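Local coordinates for aldehyde dehydrogenase family protein (Pseudomonas syringae pv. tomato, PDB 6X9L), which oxidises long-chain aliphatic aldehydes, with NAD+ as electron acceptor, as a member of the aldehyde dehydrogenase family, at residues Q17-D22 with A53-R58; A61-A66 with I149-L154; A68-T73 with G202-V207; V169-A174 with E474-T479. The protein carries 1 engineered substitution. One frame throughout, in Å; residues are numbered along the deposited sequence.

How the contacts relate
Contacts 1, 2 and 3 follow one another along helix 53-71. The N-terminal hairpin packs on the helix start, strand 143-155 on its middle and the loop 202-207 on its end. Contact 1 closes before contact 2 opens. The segments of contact 2 alternate along the chain with those of contact 3, and those of contact 3 with those of contact 4. Centres of contacts 2 and 3 are about 10 Å apart, those of contacts 1 and 4 about 23 Å. Contacts 2 and 4 reach the same mixed sheet, where strands 143-155 and 477-483 are neighbours. Together the four contacts tie the N-terminal hairpin, helix 53-71 and the C-terminal strand to the Rossmann-type coenzyme-binding domain.

Contact 1 (Q17-D22 with A53-R58); sequences QKFYID and AADVDR
Phe-19 and Ile-21 of the short strand 19-21 both point at the first turns of helix 53-71. Phe-19 meets a carboxylate and Ile-21 meets backbone and a guanidinium.

The aromatic contact comes first. The carboxylate of Asp-55 stands at the edge of the Phe-19 ring, with Phe-19 CE2 3.6 Å from Asp-55 CG. Asp-55 CG lies in the ring plane, and the carboxylate's own plane is turned 77° from the ring. CG of Phe-19 lies beside its backbone N (chi1 -61°), which directs the ring to the helix, and the ring's rotation about chi2 turns the CD2-CE2 edge to the acid. The weakly positive ring edge is probably compatible with the carboxylate. The carboxylate itself is held by others: OD2 bonds to Ser-52 OG and OD1 to Leu-29 N. These bonds fix the group that Phe-19 abuts.

The aliphatic contacts lie one turn further along. Ile-21 CG2 rests 3.7 Å from the carbonyl O of Arg-58. The other branch, extended at chi2 (-174°), carries Ile-21 CD1 to 3.9 Å from Arg-58 NH1. It also brings Ile-21 CD1 to 4.0 Å from Asp-55 O. The Arg-58 chain bends at chi3, and its guanidinium meets the methyl obliquely. The two side chains cross at about a right angle.

Ile-21 also packs on Ala-59 and Ala-62 of the same helix. Val-56, facing away, packs on helix 215-224 instead. Strand 19-21 pairs antiparallel with 24-26, so this is a beta hairpin near the N terminus laid against the start of a helix.

Contact 2 (A61-A66 with I149-L154); sequences AAARAA and IGVCAL
Arg-64 NH2 is gripped by two groups beyond the segments while Val-151 lies over its guanidinium. It forms a salt bridge to Asp-229 OD2 and a hydrogen bond to Asp-227 O. The same carboxylate oxygen of Asp-229 also accepts from Val-151 N. One acid therefore ties the arginine to the strand backbone, and its negative charge probably favours the charged arginine.

The apolar part sits on that anchored group. Val-151 CG2 lies 3.4 Å above the guanidinium plane, over its centre, and is 3.5 Å from Arg-64 CZ. Bends at chi2 (52°) and chi3 (64°) curl the arginine chain and lay its flat end under the methyl. The other methyl, Val-151 CG1, is anti to the backbone N and touches Ala-63 CB at 3.8 Å. Val-151 CG2 also comes near Ala-63 CB, at 4.0 Å, so the valine packs on two successive residues of the helix.

Strand 143-155 runs parallel to 178-182 and 230-234. The contact packs helix 53-71 on a strand at the middle of the Rossmann-type sheet of the coenzyme-binding domain.

Contact 3 (A68-T73 with G202-V207); sequences AGWSGT and GLPPGV
Trp-70 holds its CG anti to the backbone N (chi1 -176°), which swings the indole off helix 53-71 onto Val-207. Val-207 has CG1 anti to its own N (chi1 177°), and both of its methyls reach the indole.

The main contact is a CH-pi interaction. Val-207 CG1 sits 3.7 Å from the centroid of the five-membered ring of Trp-70, 12° off the ring normal. Val-207 CG2 lies nearer the root of the side chain, 3.7 Å from Trp-70 CG. The far part of the indole meets the loop obliquely. Pro-204 CD is 3.6 Å from Trp-70 CZ3, and Leu-203 CD1 is 4.1 Å from Trp-70 CH2. The valine thus takes the pyrrole part, and the proline and leucine the benzene part.

The indole is also held by its polar atom, since Trp-70 NE1 bonds to Ile-173 O of helix 161-174. This helps to fix the ring's rotation. At the helix end, Thr-73 OG1 donates to Gly-69 O at 2.9 Å, tilted from the carbonyl plane.

The loop has a defined shape. Gly-202 ends helix 188-201 in a Schellman motif. A type II beta turn then runs from Pro-204 to Val-207, closed by Val-207 N to Pro-204 O at 3.1 Å. The end of helix 53-71 is packed on the helix-to-strand connection before strand 208-210, in the Rossmann-type domain.

Contact 4 (V169-A174 with E474-T479); sequences VAPAIA and EEYLET
Tyr-476 lays its ring on helix 161-174, at Pro-171 and Ala-172. The conformation of the tyrosine sets this up. Its CG is anti to the carbonyl carbon and beside the backbone N (chi1 -64°). With chi2 at -89° the ring plane is perpendicular to the plane of CA, CB and CG, and one face is turned to the helix.

Ala-172 CB lies over that face, 3.6 Å above the plane and offset toward the rim on the CD1-CE1 side. It is 3.6 Å from Tyr-476 CE1. This is a CH-pi contact, with the methyl 19° off the ring normal. The backbone of Ala-172 comes close as well, its CA being 3.7 Å from Tyr-476 CG. The ring therefore rests on the helix main chain as well as on the methyl.

Helix 161-174 is the helical link of a beta-alpha-beta crossover, between parallel strands 143-155 and 178-182 of the Rossmann-type domain. Strand 477-483 comes from near the C terminus and pairs antiparallel with 143-155. The tyrosine sits at the start of that pairing, where Tyr-476 and Ile-149 are joined by a backbone hydrogen bond.

Pro-171 approaches from the same helix side, near the CE2 corner. Its CG, in an endo pucker, comes in obliquely, 4.0 Å from Tyr-476 CE2. The helix is kinked here, because the proline N makes no bond to the turn before. Tyr-476 is the third residue of a type I turn from Glu-474 to Leu-477, closed by Leu-477 N to Glu-474 O at 3.1 Å. Around the ring, Cys-152, Met-230 and Ser-232 of the sheet add further packing. The bound NAD lies about 11 Å from the tyrosine side chain.

Contact 1 (Q17-D22 with A53-R58)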
loop_
_atom_site.group_PDB
_atom_site.type_symbol
_atom_site.label_atom_id
_atom_site.label_comp_id
_atom_site.label_asym_id
_atom_site.label_seq_id
_atom_site.Cartn_x
_atom_site.Cartn_y
_atom_site.Cartn_z
ATOM N N GLN A 17 31.249 13.155 -9.644
ATOM C CA GLN A 17 30.259 13.521 -10.646
ATOM C C GLN A 17 29.977 12.378 -11.609
ATOM O O GLN A 17 29.691 12.592 -12.793
ATOM C CB GLN A 17 30.695 14.781 -11.382
ATOM C CG GLN A 17 30.294 15.983 -10.586
ATOM C CD GLN A 17 31.144 17.173 -10.854
ATOM O OE1 GLN A 17 30.660 18.176 -11.353
ATOM N NE2 GLN A 17 32.418 17.091 -10.501
ATOM N N LYS A 18 30.030 11.164 -11.087
ATOM C CA LYS A 18 29.624 9.969 -11.797
ATOM C C LYS A 18 28.418 9.362 -11.091
ATOM O O LYS A 18 28.044 9.769 -9.984
ATOM C CB LYS A 18 30.783 8.963 -11.880
ATOM C CG LYS A 18 32.046 9.574 -12.428
ATOM C CD LYS A 18 32.660 8.708 -13.507
ATOM C CE LYS A 18 33.591 9.505 -14.399
ATOM N NZ LYS A 18 34.975 8.991 -14.271
ATOM N N PHE A 19 27.794 8.391 -11.761
ATOM C CA PHE A 19 26.721 7.597 -11.188
ATOM C C PHE A 19 27.197 6.155 -11.079
ATOM O O PHE A 19 28.059 5.718 -11.844
ATOM C CB PHE A 19 25.439 7.688 -12.039
ATOM C CG PHE A 19 24.882 9.088 -12.164
ATOM C CD1 PHE A 19 24.995 9.999 -11.119
ATOM C CD2 PHE A 19 24.262 9.505 -13.337
ATOM C CE1 PHE A 19 24.489 11.300 -11.250
ATOM C CE2 PHE A 19 23.754 10.799 -13.470
ATOM C CZ PHE A 19 23.872 11.692 -12.430
ATOM N N TYR A 20 26.650 5.411 -10.110
ATOM C CA TYR A 20 26.961 3.989 -9.977
ATOM C C TYR A 20 25.842 3.179 -10.631
ATOM O O TYR A 20 24.761 2.990 -10.054
ATOM C CB TYR A 20 27.172 3.581 -8.527
ATOM C CG TYR A 20 27.719 2.165 -8.424
ATOM C CD1 TYR A 20 29.070 1.907 -8.615
ATOM C CD2 TYR A 20 26.885 1.089 -8.162
ATOM C CE1 TYR A 20 29.582 0.610 -8.533
ATOM C CE2 TYR A 20 27.381 -0.206 -8.079
ATOM C CZ TYR A 20 28.734 -0.443 -8.260
ATOM O OH TYR A 20 29.227 -1.734 -8.167
ATOM N N ILE A 21 26.123 2.690 -11.836
ATOM C CA ILE A 21 25.155 1.992 -12.664
ATOM C C ILE A 21 25.799 0.705 -13.161
ATOM O O ILE A 21 26.855 0.744 -13.803
ATOM C CB ILE A 21 24.692 2.867 -13.837
ATOM C CG1 ILE A 21 24.002 4.112 -13.293
ATOM C CG2 ILE A 21 23.770 2.090 -14.780
ATOM C CD1 ILE A 21 23.385 4.961 -14.351
ATOM N N ASP A 22 25.182 -0.433 -12.835
ATOM C CA ASP A 22 25.531 -1.720 -13.430
ATOM C C ASP A 22 26.952 -2.154 -13.065
ATOM O O ASP A 22 27.658 -2.761 -13.874
ATOM C CB ASP A 22 25.352 -1.672 -14.945
ATOM C CG ASP A 22 25.372 -3.040 -15.580
ATOM O OD1 ASP A 22 25.050 -4.031 -14.896
ATOM O OD2 ASP A 22 25.712 -3.123 -16.775
ATOM N N ALA A 53 16.375 12.188 -16.959
ATOM C CA ALA A 53 15.544 11.005 -17.148
ATOM C C ALA A 53 16.314 9.906 -17.878
ATOM O O ALA A 53 16.145 8.719 -17.576
ATOM C CB ALA A 53 14.270 11.383 -17.895
ATOM N N ALA A 54 17.205 10.284 -18.805
ATOM C CA ALA A 54 17.985 9.291 -19.547
ATOM C C ALA A 54 18.927 8.511 -18.632
ATOM O O ALA A 54 19.158 7.311 -18.838
ATOM C CB ALA A 54 18.776 9.976 -20.662
ATOM N N ASP A 55 19.511 9.183 -17.639
ATOM C CA ASP A 55 20.327 8.479 -16.658
ATOM C C ASP A 55 19.490 7.501 -15.834
ATOM O O ASP A 55 19.906 6.361 -15.598
ATOM C CB ASP A 55 21.023 9.493 -15.758
ATOM C CG ASP A 55 21.980 10.362 -16.520
ATOM O OD1 ASP A 55 22.934 9.792 -17.088
ATOM O OD2 ASP A 55 21.778 11.598 -16.572
ATOM N N VAL A 56 18.309 7.932 -15.388
ATOM C CA VAL A 56 17.414 7.038 -14.668
ATOM C C VAL A 56 17.021 5.858 -15.549
ATOM O O VAL A 56 16.805 4.750 -15.050
ATOM C CB VAL A 56 16.186 7.824 -14.166
ATOM C CG1 VAL A 56 15.049 6.892 -13.795
ATOM C CG2 VAL A 56 16.550 8.687 -12.980
ATOM N N ASP A 57 16.939 6.062 -16.865
ATOM C CA ASP A 57 16.721 4.949 -17.790
ATOM C C ASP A 57 17.871 3.940 -17.749
ATOM O O ASP A 57 17.644 2.729 -17.639
ATOM C CB ASP A 57 16.542 5.478 -19.208
ATOM C CG ASP A 57 15.146 5.949 -19.474
ATOM O OD1 ASP A 57 14.284 5.739 -18.599
ATOM O OD2 ASP A 57 14.904 6.525 -20.557
ATOM N N ARG A 58 19.115 4.412 -17.863
ATOM C CA ARG A 58 20.235 3.475 -17.819
ATOM C C ARG A 58 20.226 2.689 -16.519
ATOM O O ARG A 58 20.511 1.486 -16.497
ATOM C CB ARG A 58 21.560 4.217 -17.974
ATOM C CG ARG A 58 21.665 5.050 -19.230
ATOM C CD ARG A 58 23.053 5.655 -19.370
ATOM N NE ARG A 58 24.084 4.627 -19.511
ATOM C CZ ARG A 58 25.129 4.494 -18.699
ATOM N NH1 ARG A 58 25.296 5.338 -17.686
ATOM N NH2 ARG A 58 26.015 3.527 -18.915
#

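Contact 2 (A61-A66 with I149-L154)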
loop_
_atom_site.group_PDB
_atom_site.type_symbol
_atom_site.label_atom_id
_atom_site.label_comp_id
_atom_site.label_asym_id
_atom_site.label_seq_id
_atom_site.Cartn_x
_atom_site.Cartn_y
_atom_site.Cartn_z
ATOM N N ALA A 61 17.363 0.072 -16.508
ATOM C CA ALA A 61 17.778 -1.030 -17.373
ATOM C C ALA A 61 18.771 -1.955 -16.671
ATOM O O ALA A 61 18.665 -3.184 -16.774
ATOM C CB ALA A 61 18.373 -0.494 -18.678
ATOM N N ALA A 62 19.759 -1.390 -15.968
ATOM C CA ALA A 62 20.702 -2.250 -15.255
ATOM C C ALA A 62 19.985 -3.063 -14.190
ATOM O O ALA A 62 20.204 -4.278 -14.069
ATOM C CB ALA A 62 21.828 -1.431 -14.628
ATOM N N ALA A 63 19.104 -2.409 -13.423
ATOM C CA ALA A 63 18.356 -3.117 -12.386
ATOM C C ALA A 63 17.512 -4.232 -12.995
ATOM O O ALA A 63 17.533 -5.376 -12.529
ATOM C CB ALA A 63 17.488 -2.123 -11.595
ATOM N N ARG A 64 16.757 -3.915 -14.041
ATOM C CA ARG A 64 15.977 -4.947 -14.711
ATOM C C ARG A 64 16.875 -6.116 -15.118
ATOM O O ARG A 64 16.655 -7.262 -14.701
ATOM C CB ARG A 64 15.249 -4.348 -15.919
ATOM C CG ARG A 64 14.352 -5.321 -16.649
ATOM C CD ARG A 64 13.401 -5.988 -15.692
ATOM N NE ARG A 64 12.487 -5.030 -15.097
ATOM C CZ ARG A 64 11.662 -5.328 -14.096
ATOM N NH1 ARG A 64 11.652 -6.562 -13.579
ATOM N NH2 ARG A 64 10.857 -4.389 -13.597
ATOM N N ALA A 65 17.926 -5.839 -15.896
ATOM C CA ALA A 65 18.779 -6.923 -16.391
ATOM C C ALA A 65 19.371 -7.785 -15.270
ATOM O O ALA A 65 19.550 -8.989 -15.456
ATOM C CB ALA A 65 19.894 -6.349 -17.261
ATOM N N ALA A 66 19.679 -7.202 -14.112
ATOM C CA ALA A 66 20.269 -7.943 -13.002
ATOM C C ALA A 66 19.258 -8.681 -12.137
ATOM O O ALA A 66 19.677 -9.429 -11.249
ATOM C CB ALA A 66 21.043 -6.999 -12.085
ATOM N N ILE A 149 9.297 -8.149 -5.438
ATOM C CA ILE A 149 8.377 -7.471 -6.343
ATOM C C ILE A 149 9.086 -6.984 -7.606
ATOM O O ILE A 149 8.431 -6.782 -8.636
ATOM C CB ILE A 149 7.661 -6.330 -5.599
ATOM C CG1 ILE A 149 6.561 -5.721 -6.467
ATOM C CG2 ILE A 149 8.668 -5.272 -5.117
ATOM C CD1 ILE A 149 5.577 -4.900 -5.672
ATOM N N GLY A 150 10.409 -6.807 -7.565
ATOM C CA GLY A 150 11.167 -6.514 -8.763
ATOM C C GLY A 150 12.148 -5.360 -8.675
ATOM O O GLY A 150 13.001 -5.313 -7.780
ATOM N N VAL A 151 12.054 -4.436 -9.632
ATOM C CA VAL A 151 12.891 -3.239 -9.637
ATOM C C VAL A 151 12.230 -2.174 -8.764
ATOM O O VAL A 151 11.032 -1.896 -8.907
ATOM C CB VAL A 151 13.108 -2.733 -11.077
ATOM C CG1 VAL A 151 13.843 -1.411 -11.065
ATOM C CG2 VAL A 151 13.856 -3.766 -11.912
ATOM N N CYS A 152 13.011 -1.565 -7.863
ATOM C CA CYS A 152 12.508 -0.653 -6.836
ATOM C C CYS A 152 13.215 0.699 -6.911
ATOM O O CYS A 152 14.447 0.754 -6.994
ATOM C CB CYS A 152 12.711 -1.244 -5.421
ATOM S SG CYS A 152 11.942 -2.841 -5.136
ATOM N N ALA A 153 12.440 1.782 -6.841
ATOM C CA ALA A 153 12.978 3.135 -6.745
ATOM C C ALA A 153 13.016 3.573 -5.286
ATOM O O ALA A 153 11.995 3.523 -4.593
ATOM C CB ALA A 153 12.139 4.127 -7.554
ATOM N N LEU A 154 14.185 4.008 -4.824
ATOM C CA LEU A 154 14.356 4.467 -3.452
ATOM C C LEU A 154 14.787 5.926 -3.447
ATOM O O LEU A 154 15.779 6.293 -4.093
ATOM C CB LEU A 154 15.387 3.617 -2.718
ATOM C CG LEU A 154 15.276 2.123 -3.021
ATOM C CD1 LEU A 154 16.462 1.361 -2.376
ATOM C CD2 LEU A 154 13.909 1.555 -2.595
#

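Contact 3 (A68-T73 with G202-V207)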
loop_
_atom_site.group_PDB
_atom_site.type_symbol
_atom_site.label_atom_id
_atom_site.label_comp_id
_atom_site.label_asym_id
_atom_site.label_seq_id
_atom_site.Cartn_x
_atom_site.Cartn_y
_atom_site.Cartn_z
ATOM N N ALA A 68 16.848 -11.100 -12.591
ATOM C CA ALA A 68 16.713 -12.559 -12.670
ATOM C C ALA A 68 17.844 -13.274 -11.931
ATOM O O ALA A 68 17.599 -14.181 -11.120
ATOM C CB ALA A 68 16.667 -12.997 -14.133
ATOM N N GLY A 69 19.094 -12.880 -12.204
ATOM C CA GLY A 69 20.223 -13.499 -11.531
ATOM C C GLY A 69 20.154 -13.352 -10.024
ATOM O O GLY A 69 20.332 -14.319 -9.284
ATOM N N TRP A 70 19.874 -12.143 -9.548
ATOM C CA TRP A 70 19.887 -11.875 -8.114
ATOM C C TRP A 70 18.714 -12.546 -7.400
ATOM O O TRP A 70 18.892 -13.186 -6.358
ATOM C CB TRP A 70 19.855 -10.368 -7.885
ATOM C CG TRP A 70 19.967 -10.025 -6.458
ATOM C CD1 TRP A 70 19.059 -9.350 -5.699
ATOM C CD2 TRP A 70 21.055 -10.359 -5.591
ATOM N NE1 TRP A 70 19.526 -9.225 -4.413
ATOM C CE2 TRP A 70 20.749 -9.836 -4.318
ATOM C CE3 TRP A 70 22.268 -11.032 -5.774
ATOM C CZ2 TRP A 70 21.602 -9.979 -3.233
ATOM C CZ3 TRP A 70 23.111 -11.172 -4.702
ATOM C CH2 TRP A 70 22.782 -10.652 -3.448
ATOM N N SER A 71 17.495 -12.375 -7.921
ATOM C CA SER A 71 16.350 -13.070 -7.340
ATOM C C SER A 71 16.514 -14.582 -7.422
ATOM O O SER A 71 15.944 -15.310 -6.597
ATOM C CB SER A 71 15.061 -12.659 -8.045
ATOM O OG SER A 71 15.136 -12.996 -9.419
ATOM N N GLY A 72 17.262 -15.075 -8.419
ATOM C CA GLY A 72 17.584 -16.475 -8.481
ATOM C C GLY A 72 18.716 -16.914 -7.581
ATOM O O GLY A 72 19.061 -18.098 -7.580
ATOM N N THR A 73 19.320 -15.995 -6.826
ATOM C CA THR A 73 20.362 -16.371 -5.879
ATOM C C THR A 73 19.722 -16.775 -4.553
ATOM O O THR A 73 18.766 -16.149 -4.086
ATOM C CB THR A 73 21.357 -15.225 -5.681
ATOM O OG1 THR A 73 21.964 -14.885 -6.938
ATOM C CG2 THR A 73 22.430 -15.598 -4.663
ATOM N N GLY A 202 30.939 -6.930 -2.802
ATOM C CA GLY A 202 30.672 -8.001 -3.745
ATOM C C GLY A 202 29.262 -8.090 -4.307
ATOM O O GLY A 202 28.840 -9.183 -4.696
ATOM N N LEU A 203 28.530 -6.997 -4.362
ATOM C CA LEU A 203 27.155 -7.061 -4.831
ATOM C C LEU A 203 27.136 -7.095 -6.356
ATOM O O LEU A 203 27.703 -6.207 -6.992
ATOM C CB LEU A 203 26.380 -5.862 -4.312
ATOM C CG LEU A 203 24.861 -5.847 -4.398
ATOM C CD1 LEU A 203 24.239 -6.864 -3.440
ATOM C CD2 LEU A 203 24.410 -4.437 -4.086
ATOM N N PRO A 204 26.471 -8.072 -6.971
ATOM C CA PRO A 204 26.579 -8.224 -8.422
ATOM C C PRO A 204 26.159 -6.963 -9.140
ATOM O O PRO A 204 25.207 -6.276 -8.727
ATOM C CB PRO A 204 25.619 -9.389 -8.723
ATOM C CG PRO A 204 25.417 -10.096 -7.426
ATOM C CD PRO A 204 25.505 -9.016 -6.381
ATOM N N PRO A 205 26.800 -6.649 -10.267
ATOM C CA PRO A 205 26.415 -5.485 -11.075
ATOM C C PRO A 205 24.918 -5.392 -11.315
ATOM O O PRO A 205 24.277 -6.352 -11.741
ATOM C CB PRO A 205 27.148 -5.729 -12.393
ATOM C CG PRO A 205 28.309 -6.541 -12.011
ATOM C CD PRO A 205 27.862 -7.433 -10.913
ATOM N N GLY A 206 24.369 -4.195 -11.106
ATOM C CA GLY A 206 22.986 -3.953 -11.399
ATOM C C GLY A 206 22.031 -4.205 -10.254
ATOM O O GLY A 206 20.867 -3.805 -10.348
ATOM N N VAL A 207 22.468 -4.845 -9.172
ATOM C CA VAL A 207 21.549 -5.022 -8.051
ATOM C C VAL A 207 21.313 -3.696 -7.337
ATOM O O VAL A 207 20.194 -3.412 -6.882
ATOM C CB VAL A 207 22.057 -6.105 -7.091
ATOM C CG1 VAL A 207 21.113 -6.225 -5.904
ATOM C CG2 VAL A 207 22.159 -7.433 -7.823
#

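Contact 4 (V169-A174 with E474-T479)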
loop_
_atom_site.group_PDB
_atom_site.type_symbol
_atom_site.label_atom_id
_atom_site.label_comp_id
_atom_site.label_asym_id
_atom_site.label_seq_id
_atom_site.Cartn_x
_atom_site.Cartn_y
_atom_site.Cartn_z
ATOM N N VAL A 169 17.597 -0.196 1.446
ATOM C CA VAL A 169 18.415 -1.026 0.569
ATOM C C VAL A 169 18.587 -2.414 1.156
ATOM O O VAL A 169 18.464 -3.420 0.446
ATOM C CB VAL A 169 19.776 -0.361 0.298
ATOM C CG1 VAL A 169 20.767 -1.359 -0.332
ATOM C CG2 VAL A 169 19.610 0.834 -0.597
ATOM N N ALA A 170 18.880 -2.501 2.453
ATOM C CA ALA A 170 19.114 -3.817 3.045
ATOM C C ALA A 170 17.920 -4.740 2.855
ATOM O O ALA A 170 18.074 -5.806 2.236
ATOM C CB ALA A 170 19.488 -3.654 4.517
ATOM N N PRO A 171 16.712 -4.385 3.300
ATOM C CA PRO A 171 15.565 -5.280 3.074
ATOM C C PRO A 171 15.280 -5.543 1.601
ATOM O O PRO A 171 15.018 -6.694 1.226
ATOM C CB PRO A 171 14.415 -4.536 3.763
ATOM C CG PRO A 171 14.826 -3.096 3.680
ATOM C CD PRO A 171 16.306 -3.099 3.888
ATOM N N ALA A 172 15.324 -4.503 0.759
ATOM C CA ALA A 172 15.097 -4.663 -0.675
ATOM C C ALA A 172 16.029 -5.708 -1.274
ATOM O O ALA A 172 15.594 -6.618 -1.995
ATOM C CB ALA A 172 15.291 -3.320 -1.373
ATOM N N ILE A 173 17.326 -5.572 -0.999
ATOM C CA ILE A 173 18.320 -6.507 -1.514
ATOM C C ILE A 173 18.080 -7.900 -0.962
ATOM O O ILE A 173 18.215 -8.901 -1.674
ATOM C CB ILE A 173 19.726 -6.008 -1.148
ATOM C CG1 ILE A 173 20.012 -4.683 -1.844
ATOM C CG2 ILE A 173 20.746 -7.047 -1.454
ATOM C CD1 ILE A 173 19.707 -4.705 -3.305
ATOM N N ALA A 174 17.741 -7.985 0.323
ATOM C CA ALA A 174 17.586 -9.282 0.970
ATOM C C ALA A 174 16.422 -10.050 0.372
ATOM O O ALA A 174 16.501 -11.274 0.188
ATOM C CB ALA A 174 17.388 -9.099 2.474
ATOM N N GLU A 474 8.944 -7.298 4.302
ATOM C CA GLU A 474 7.786 -7.761 3.544
ATOM C C GLU A 474 7.226 -6.699 2.598
ATOM O O GLU A 474 6.508 -7.054 1.659
ATOM C CB GLU A 474 6.716 -8.272 4.510
ATOM C CG GLU A 474 7.172 -9.531 5.266
ATOM C CD GLU A 474 6.065 -10.212 6.060
ATOM O OE1 GLU A 474 5.186 -9.510 6.607
ATOM O OE2 GLU A 474 6.084 -11.459 6.142
ATOM N N GLU A 475 7.570 -5.419 2.793
ATOM C CA GLU A 475 7.198 -4.390 1.833
ATOM C C GLU A 475 7.810 -4.624 0.458
ATOM O O GLU A 475 7.327 -4.054 -0.523
ATOM C CB GLU A 475 7.619 -3.017 2.342
ATOM C CG GLU A 475 6.992 -2.650 3.656
ATOM C CD GLU A 475 5.524 -2.274 3.520
ATOM O OE1 GLU A 475 5.126 -1.854 2.414
ATOM O OE2 GLU A 475 4.779 -2.394 4.526
ATOM N N TYR A 476 8.853 -5.442 0.354
ATOM C CA TYR A 476 9.479 -5.708 -0.932
ATOM C C TYR A 476 9.121 -7.075 -1.498
ATOM O O TYR A 476 9.701 -7.485 -2.511
ATOM C CB TYR A 476 10.995 -5.556 -0.812
ATOM C CG TYR A 476 11.390 -4.140 -0.482
ATOM C CD1 TYR A 476 11.620 -3.210 -1.490
ATOM C CD2 TYR A 476 11.490 -3.718 0.835
ATOM C CE1 TYR A 476 11.957 -1.910 -1.189
ATOM C CE2 TYR A 476 11.838 -2.428 1.142
ATOM C CZ TYR A 476 12.069 -1.522 0.130
ATOM O OH TYR A 476 12.418 -0.224 0.435
ATOM N N LEU A 477 8.153 -7.770 -0.904
ATOM C CA LEU A 477 7.688 -9.051 -1.421
ATOM C C LEU A 477 6.270 -8.942 -1.955
ATOM O O LEU A 477 5.411 -8.323 -1.327
ATOM C CB LEU A 477 7.740 -10.132 -0.336
ATOM C CG LEU A 477 9.123 -10.327 0.288
ATOM C CD1 LEU A 477 8.990 -11.152 1.552
ATOM C CD2 LEU A 477 10.095 -10.960 -0.710
ATOM N N GLU A 478 6.037 -9.535 -3.127
ATOM C CA GLU A 478 4.683 -9.849 -3.556
ATOM C C GLU A 478 4.172 -11.070 -2.807
ATOM O O GLU A 478 4.895 -11.722 -2.051
ATOM C CB GLU A 478 4.616 -10.112 -5.052
ATOM C CG GLU A 478 4.569 -8.872 -5.891
ATOM C CD GLU A 478 3.253 -8.109 -5.767
ATOM O OE1 GLU A 478 3.040 -7.192 -6.593
ATOM O OE2 GLU A 478 2.439 -8.423 -4.851
ATOM N N THR A 479 2.913 -11.397 -3.049
ATOM C CA THR A 479 2.262 -12.524 -2.398
ATOM C C THR A 479 1.552 -13.352 -3.461
ATOM O O THR A 479 0.758 -12.818 -4.254
ATOM C CB THR A 479 1.295 -12.022 -1.316
ATOM O OG1 THR A 479 2.067 -11.530 -0.216
ATOM C CG2 THR A 479 0.352 -13.124 -0.830
#